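Lectin (Lotus tetragonolobus, PDB 2EIG) binds carbohydrate as a legume seed lectin, probably recognising L-fucosyl groups, with calcium and manganese ions bound in each subunit. Local coordinates at the interface of chains A and B and the interface of chains A and C. Numbering follows the deposited sequence. Chains: chain A/B/C, lectin.

Contact 1: the interface of chains A and B. Residues chain A 147, 173, 185-187; chain B 166, 169, 171.
The carboxylate oxygen OD2 of B:Asp166 is gripped from both chains, by the side-chain amine NZ of A:Lys147 and by two groups of B:Thr169. A:Lys147 arrives from the opposite direction and forms a salt bridge with OD2; the pair is modelled very short, so its exact length is uncertain, though the pairing of opposite charges is clear. The hydroxyl OG1 of B:Thr169 meets the anti lone pair of OD2 at 2.7 Å, while its backbone N comes from above the carboxylate plane, 51° out of it, at 2.8 Å from OD2. These two bonds, made within chain B, would restrain the carboxylate's rotation. The other oxygen, OD1, turns its anti lone pair, the one away from OD2, towards the hydroxyl OG1 of A:Thr185, which donates a hydrogen bond of 2.5 Å. Chi1 of B:Asp166, 173°, places CG opposite the backbone N and extends the acid towards strand 183-189 of chain A. There CB of A:Ser187 packs 3.6 Å from CG of B:Asp166. Within chain A, OG of A:Ser187 shares a hydrogen bond of 2.7 Å with OG1 of A:Thr173, tying neighbouring strands together. The site ties the end of one subunit's strand 158-166 to the partner's sheet by charge and hydrogen bonding, and recurs with the chains exchanged.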
# COMPACT_ATOMS: atom_id res chain seq x y z
N LYS A 147 -8.01 1.58 9.98
CA LYS A 147 -8.96 1.20 8.95
C LYS A 147 -9.93 0.21 9.55
O LYS A 147 -9.52 -0.69 10.28
CB LYS A 147 -8.23 0.54 7.77
CG LYS A 147 -9.02 0.62 6.44
CD LYS A 147 -8.32 -0.27 5.35
CE LYS A 147 -9.40 -1.18 4.67
NZ LYS A 147 -9.11 -2.14 3.51
N THR A 173 -3.26 -7.73 5.96
CA THR A 173 -4.57 -7.84 5.34
C THR A 173 -5.39 -8.88 6.07
O THR A 173 -4.93 -9.97 6.40
CB THR A 173 -4.46 -8.21 3.86
OG1 THR A 173 -3.66 -7.22 3.23
CG2 THR A 173 -5.83 -8.18 3.16
N THR A 185 -13.19 -7.74 4.25
CA THR A 185 -11.73 -7.63 4.27
C THR A 185 -11.42 -6.24 4.71
O THR A 185 -12.25 -5.32 4.58
CB THR A 185 -11.06 -7.87 2.88
OG1 THR A 185 -11.53 -6.87 1.94
CG2 THR A 185 -11.31 -9.31 2.38
N ILE A 186 -10.22 -6.11 5.22
CA ILE A 186 -9.67 -4.83 5.58
C ILE A 186 -8.15 -5.02 5.54
O ILE A 186 -7.62 -6.14 5.69
CB ILE A 186 -10.31 -4.29 6.88
CG1 ILE A 186 -9.91 -2.84 7.15
CG2 ILE A 186 -10.11 -5.23 8.07
CD1 ILE A 186 -8.81 -2.72 8.11
N SER A 187 -7.46 -3.93 5.21
CA SER A 187 -6.06 -4.04 4.92
C SER A 187 -5.36 -2.73 5.31
O SER A 187 -5.98 -1.65 5.31
CB SER A 187 -5.86 -4.46 3.46
OG SER A 187 -4.50 -4.65 3.16
N ASP B 166 -8.32 -7.29 -1.11
CA ASP B 166 -9.06 -6.33 -0.32
C ASP B 166 -9.42 -5.19 -1.27
O ASP B 166 -8.54 -4.44 -1.66
CB ASP B 166 -8.21 -5.79 0.84
CG ASP B 166 -8.91 -4.65 1.59
OD1 ASP B 166 -10.02 -4.89 2.10
OD2 ASP B 166 -8.36 -3.52 1.66
N THR B 169 -8.65 -1.27 -0.06
CA THR B 169 -7.32 -0.71 -0.32
C THR B 169 -6.76 -1.15 -1.66
O THR B 169 -5.67 -0.73 -2.05
CB THR B 169 -6.30 -1.05 0.78
OG1 THR B 169 -6.02 -2.46 0.75
CG2 THR B 169 -6.78 -0.64 2.14
N ILE B 171 -5.64 -4.13 -2.55
CA ILE B 171 -4.45 -4.94 -2.46
C ILE B 171 -4.78 -6.41 -2.67
O ILE B 171 -5.74 -6.94 -2.12
CB ILE B 171 -3.65 -4.67 -1.14
CG1 ILE B 171 -2.87 -3.35 -1.28
CG2 ILE B 171 -2.66 -5.83 -0.83
CD1 ILE B 171 -2.93 -2.44 -0.03

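Contact 2: the interface of chains A and B. Residues chain A 61, 224-226; chain B 181-183.
B:Ile183 meets A:Thr226 through its backbone and A:Thr224 through its side chain. The amide N of B:Ile183 donates a nearly straight hydrogen bond, 161° at the hydrogen, to the hydroxyl OG1 of A:Thr226 at 2.8 Å. The same hydroxyl may also make a weak bond to the carbonyl O of B:Ile183, 3.4 Å from OG1. B:Gln182 lays its CB beside OG1 of A:Thr226, 3.3 Å away. Chi1 of A:Thr226, -70°, sets OG1 opposite its own carbonyl carbon and presents it to chain B. The isoleucine side chain is less certain: with chi1 at 6° it is nearly eclipsed, and the exact placing of its branches is doubtful. The methyl CG2 of A:Thr224 lies alongside it, the two side chains sliding past each other in opposite directions, but the modelled 3.4 Å between that CG2 and CG1 of B:Ile183 is not reliable. As modelled, CD1 of the isoleucine lies near A:Ser61, A:Ser225 and A:Thr226, though its position is uncertain.

Further out, water 1 joins the carbonyl O of B:Gly181, 2.6 Å away, to the carbonyl O of A:Ser225 at a longer 3.3 Å. In the fold, the end of chain A's long strand 214-226, flanked by the start of strand 61-72, meets the loop that leads into strand 183-189 of chain B.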
# COMPACT_ATOMS: atom_id res chain seq x y z
N SER A 61 7.27 -12.34 7.57
CA SER A 61 5.93 -12.46 7.03
C SER A 61 5.19 -13.45 7.87
O SER A 61 5.77 -14.36 8.48
CB SER A 61 5.94 -12.95 5.56
OG SER A 61 6.42 -11.91 4.75
N THR A 224 1.67 -19.21 10.75
CA THR A 224 2.99 -19.52 10.17
C THR A 224 3.69 -18.23 9.93
O THR A 224 3.14 -17.36 9.25
CB THR A 224 2.89 -20.24 8.79
OG1 THR A 224 2.11 -21.41 8.95
CG2 THR A 224 4.29 -20.61 8.27
N SER A 225 4.90 -18.12 10.45
CA SER A 225 5.71 -16.93 10.20
C SER A 225 7.09 -17.33 9.69
O SER A 225 7.60 -18.41 10.03
CB SER A 225 5.82 -16.00 11.41
OG SER A 225 6.53 -16.59 12.49
N THR A 226 7.67 -16.47 8.88
CA THR A 226 9.03 -16.73 8.36
C THR A 226 9.83 -15.47 8.43
O THR A 226 9.48 -14.47 7.85
CB THR A 226 9.05 -17.28 6.91
OG1 THR A 226 8.54 -18.60 6.90
CG2 THR A 226 10.48 -17.31 6.34
N GLY B 181 6.84 -25.61 6.95
CA GLY B 181 6.39 -24.65 8.00
C GLY B 181 6.87 -23.22 7.79
O GLY B 181 6.87 -22.38 8.72
N GLN B 182 7.37 -22.94 6.59
CA GLN B 182 7.73 -21.59 6.22
C GLN B 182 6.59 -21.02 5.39
O GLN B 182 5.81 -21.78 4.85
CB GLN B 182 9.06 -21.55 5.45
CG GLN B 182 10.23 -22.03 6.32
CD GLN B 182 11.59 -21.79 5.68
OE1 GLN B 182 11.71 -21.06 4.68
NE2 GLN B 182 12.66 -22.38 6.29
N ILE B 183 6.52 -19.69 5.27
CA ILE B 183 5.60 -19.04 4.36
C ILE B 183 6.36 -18.07 3.50
O ILE B 183 7.30 -17.44 3.97
CB ILE B 183 4.60 -18.04 5.00
CG1 ILE B 183 4.83 -17.80 6.45
CG2 ILE B 183 3.24 -18.11 4.46
CD1 ILE B 183 5.38 -16.54 6.52
O HOH W 1 8.11 -21.51 10.87

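Contact 3: the interface of chains A and C. Residues chain A 112, 140-141, 195; chain C 142, 144-146.
A:Asn141 and C:Ser142 face each other at the centre of the polar contacts. The hydroxyl OG of C:Ser142 gives a weak hydrogen bond to the amide oxygen OD1 of A:Asn141, 3.5 Å away. Within chain C, the same OG accepts a bond from the backbone N of C:Met144 at 3.2 Å, which fixes the serine against its own loop. Chi1 of C:Ser142, -179°, swings OG opposite the backbone N, where it can also reach water 2 at 2.7 Å. The water passes the contact on to the carbonyl O of A:Asn112, again 2.7 Å away, and more weakly to the carbonyl O of A:Asn141.

The apolar contacts begin at this group and extend to one side of it. CB of A:Asn141 packs 3.6 Å from CB of C:Ser142, and the side chain of C:Met144 crosses that of A:Asn141 at a slant. As modelled, the methionine bends at chi3, -56°, towards the A:Asn141 side chain, but the position of CE is doubtful. Further along, the methyl CG1 of A:Val140 touches CD2 of C:Leu146 at 3.7 Å, and CG1 of A:Val195 lies 3.8 Å from CA of C:Leu146.

In chain A the patch combines the end of strand 135-140, the loop residue A:Asn141 after it, A:Asn112 from the loop before strand 115-120, and the short helix 192-195. Chain C supplies the loop of residues 142 and 144-146, just before strand 147-150.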
# COMPACT_ATOMS: atom_id res chain seq x y z
N ASN A 112 1.17 3.06 24.25
CA ASN A 112 0.65 1.77 23.78
C ASN A 112 1.27 1.33 22.50
O ASN A 112 1.36 2.09 21.56
CB ASN A 112 -0.85 1.78 23.67
CG ASN A 112 -1.52 1.97 25.00
OD1 ASN A 112 -1.35 1.16 25.92
ND2 ASN A 112 -2.30 3.03 25.11
N VAL A 140 -3.17 0.08 15.25
CA VAL A 140 -1.74 0.20 15.54
C VAL A 140 -1.54 1.27 16.61
O VAL A 140 -1.81 2.44 16.36
CB VAL A 140 -0.92 0.50 14.29
CG1 VAL A 140 0.61 0.51 14.64
CG2 VAL A 140 -1.26 -0.47 13.22
N ASN A 141 -1.13 0.82 17.80
CA ASN A 141 -0.79 1.68 18.92
C ASN A 141 -2.00 2.43 19.48
O ASN A 141 -1.90 3.11 20.48
CB ASN A 141 0.30 2.73 18.52
CG ASN A 141 1.57 2.10 18.06
OD1 ASN A 141 2.47 2.77 17.50
ND2 ASN A 141 1.69 0.80 18.30
N VAL A 195 7.02 -0.22 14.55
CA VAL A 195 6.11 -0.15 15.69
C VAL A 195 6.33 -1.19 16.76
O VAL A 195 5.80 -1.06 17.83
CB VAL A 195 4.63 -0.11 15.25
CG1 VAL A 195 4.33 1.25 14.58
CG2 VAL A 195 4.29 -1.30 14.31
N SER C 142 -0.62 8.29 17.56
CA SER C 142 0.41 7.84 18.44
C SER C 142 1.72 8.66 18.20
O SER C 142 2.07 8.97 17.05
CB SER C 142 0.62 6.33 18.16
OG SER C 142 1.61 5.76 19.00
N MET C 144 4.43 7.21 18.65
CA MET C 144 5.26 6.17 18.13
C MET C 144 4.90 6.06 16.65
O MET C 144 3.83 5.56 16.29
CB MET C 144 5.08 4.87 18.94
CG MET C 144 5.29 5.13 20.46
SD MET C 144 5.28 3.59 21.42
CE MET C 144 3.69 2.94 20.92
N SER C 145 5.82 6.56 15.81
CA SER C 145 5.62 6.66 14.37
C SER C 145 5.26 5.32 13.77
O SER C 145 5.89 4.27 14.09
CB SER C 145 6.89 7.21 13.72
OG SER C 145 7.18 8.48 14.26
N LEU C 146 4.24 5.36 12.92
CA LEU C 146 3.88 4.19 12.17
C LEU C 146 4.98 3.84 11.20
O LEU C 146 5.15 2.67 10.89
CB LEU C 146 2.55 4.39 11.41
CG LEU C 146 1.32 4.82 12.19
CD1 LEU C 146 0.10 4.60 11.35
CD2 LEU C 146 1.18 4.02 13.45
O HOH W 2 0.97 4.75 21.39

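Contacts 1 and 2 belong to one two-fold interface between chains A and B, with their C-alpha centres about 20 Å apart. Strand 183-189 serves both, from chain A in contact 1 and from chain B in contact 2. Contact 3 lies in a different two-fold interface, with chain C, about 19 Å from contact 1 and 24 Å from contact 2. The segment 142-146 used by chain C there runs into strand 147-150, whose first residue in chain A serves contact 1. One subunit thus engages two neighbours through separate surfaces, consistent with the deposited tetramer and the new quaternary association reported for legume lectins.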